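Local coordinates for protein UL16 (Human herpesvirus 5 strain ad169, PDB 2WY3) that blocks binding of ULBP1 and ULBP2 to the host KLRK1 receptor and sequesters KLRK1 ligands inside the cell, inhibiting natural killer cell activation, at residues I49-F53 and L98-R102. Residues are numbered along the deposited sequence; the frame is centred on the assembly and turned at random.
Sequences IGVAF and LYTSR
L98 lays its CD1 methyl on the backbone of G50, with 3.8 Å between L98 CD1 and G50 CA, and this is the tight end of the contact. G50 carries no side chain, and the methyl lies directly against the main chain. I49 closes over the same leucine: I49 CD1 comes to 3.9 Å from both L98 CD1 and L98 CD2. Of L98, 78 Å² is buried against 49-53, more than for any other residue of the two segments. In the middle, V51 CG2 lies 3.8 Å from T100 OG1, a hydroxyl that accepts a hydrogen bond from W65 NE1. The far end is looser, though also buried: the backbones diverge from 7.6 Å between G50 CA and L98 CA to 11.6 Å between F53 CA and R102 CA. R102 bends at chi3 (86°) and touches F53 through NH1 alone, over one ring face, 3.6 Å from F53 CD2. The guanidinium stands at 80° to the ring, with R102 CZ 5.3 Å from the F53 centroid, at most a weak cation-pi attraction. Hydrogen bonds from R102 NE to N82 OD1 and between R102 NH1 and Y112 OH fix the guanidinium. Such inward-facing side chains from two sheets, inclined by 25°, characterise the core of the immunoglobulin-like beta-sandwich of UL16's predicted extracellular part.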
loop_
_atom_site.group_PDB
_atom_site.type_symbol
_atom_site.label_atom_id
_atom_site.label_comp_id
_atom_site.label_asym_id
_atom_site.label_seq_id
_atom_site.Cartn_x
_atom_site.Cartn_y
_atom_site.Cartn_z
ATOM N N ILE B 49 -1.629 17.496 7.244
ATOM C CA ILE B 49 -2.720 16.743 6.639
ATOM C C ILE B 49 -3.184 15.685 7.650
ATOM O O ILE B 49 -2.555 15.503 8.693
ATOM C CB ILE B 49 -2.274 16.096 5.313
ATOM C CG1 ILE B 49 -1.007 15.246 5.508
ATOM C CG2 ILE B 49 -2.002 17.184 4.277
ATOM C CD1 ILE B 49 -0.622 14.457 4.260
ATOM N N GLY B 50 -4.286 15.002 7.382
ATOM C CA GLY B 50 -4.732 14.024 8.355
ATOM C C GLY B 50 -6.040 13.361 8.020
ATOM O O GLY B 50 -6.612 13.580 6.944
ATOM N N VAL B 51 -6.539 12.586 8.977
ATOM C CA VAL B 51 -7.725 11.769 8.758
ATOM C C VAL B 51 -8.674 11.920 9.945
ATOM O O VAL B 51 -8.272 11.733 11.090
ATOM C CB VAL B 51 -7.359 10.276 8.615
ATOM C CG1 VAL B 51 -8.592 9.466 8.286
ATOM C CG2 VAL B 51 -6.290 10.082 7.530
ATOM N N ALA B 52 -9.924 12.274 9.653
ATOM C CA ALA B 52 -10.966 12.360 10.670
ATOM C C ALA B 52 -11.803 11.089 10.659
ATOM O O ALA B 52 -12.140 10.575 9.593
ATOM C CB ALA B 52 -11.867 13.579 10.396
ATOM N N PHE B 53 -12.144 10.593 11.847
ATOM C CA PHE B 53 -12.999 9.418 11.987
ATOM C C PHE B 53 -14.279 9.780 12.740
ATOM O O PHE B 53 -14.230 10.151 13.923
ATOM C CB PHE B 53 -12.265 8.300 12.750
ATOM C CG PHE B 53 -13.180 7.191 13.233
ATOM C CD1 PHE B 53 -14.062 6.574 12.364
ATOM C CD2 PHE B 53 -13.154 6.778 14.559
ATOM C CE1 PHE B 53 -14.914 5.559 12.797
ATOM C CE2 PHE B 53 -13.996 5.757 15.005
ATOM C CZ PHE B 53 -14.882 5.150 14.125
ATOM N N LEU B 98 -1.358 8.556 3.041
ATOM C CA LEU B 98 -1.697 8.325 4.439
ATOM C C LEU B 98 -2.443 6.996 4.534
ATOM O O LEU B 98 -3.468 6.802 3.873
ATOM C CB LEU B 98 -2.585 9.455 4.976
ATOM C CG LEU B 98 -1.983 10.858 5.079
ATOM C CD1 LEU B 98 -2.874 11.751 5.932
ATOM C CD2 LEU B 98 -0.574 10.802 5.660
ATOM N N TYR B 99 -1.935 6.089 5.363
ATOM C CA TYR B 99 -2.540 4.772 5.539
ATOM C C TYR B 99 -3.248 4.685 6.868
ATOM O O TYR B 99 -2.650 4.958 7.906
ATOM C CB TYR B 99 -1.461 3.680 5.530
ATOM C CG TYR B 99 -0.892 3.379 4.177
ATOM C CD1 TYR B 99 -1.274 2.232 3.486
ATOM C CD2 TYR B 99 0.029 4.236 3.581
ATOM C CE1 TYR B 99 -0.750 1.940 2.243
ATOM C CE2 TYR B 99 0.554 3.952 2.327
ATOM C CZ TYR B 99 0.156 2.798 1.667
ATOM O OH TYR B 99 0.659 2.506 0.423
ATOM N N THR B 100 -4.519 4.301 6.835
ATOM C CA THR B 100 -5.262 4.005 8.050
ATOM C C THR B 100 -5.860 2.610 7.915
ATOM O O THR B 100 -6.798 2.405 7.145
ATOM C CB THR B 100 -6.405 5.022 8.279
ATOM O OG1 THR B 100 -5.878 6.362 8.221
ATOM C CG2 THR B 100 -7.070 4.778 9.641
ATOM N N SER B 101 -5.302 1.655 8.648
ATOM C CA SER B 101 -5.815 0.287 8.654
ATOM C C SER B 101 -6.142 -0.085 10.090
ATOM O O SER B 101 -5.319 0.088 10.981
ATOM C CB SER B 101 -4.770 -0.676 8.068
ATOM O OG SER B 101 -5.203 -2.025 8.151
ATOM N N ARG B 102 -7.347 -0.594 10.315
ATOM C CA ARG B 102 -7.788 -0.918 11.661
ATOM C C ARG B 102 -8.610 -2.185 11.639
ATOM O O ARG B 102 -9.204 -2.525 10.614
ATOM C CB ARG B 102 -8.677 0.209 12.209
ATOM C CG ARG B 102 -8.189 1.608 11.898
ATOM C CD ARG B 102 -9.109 2.647 12.539
ATOM N NE ARG B 102 -8.735 2.933 13.920
ATOM C CZ ARG B 102 -9.456 3.668 14.763
ATOM N NH1 ARG B 102 -10.628 4.175 14.390
ATOM N NH2 ARG B 102 -9.010 3.883 15.995
#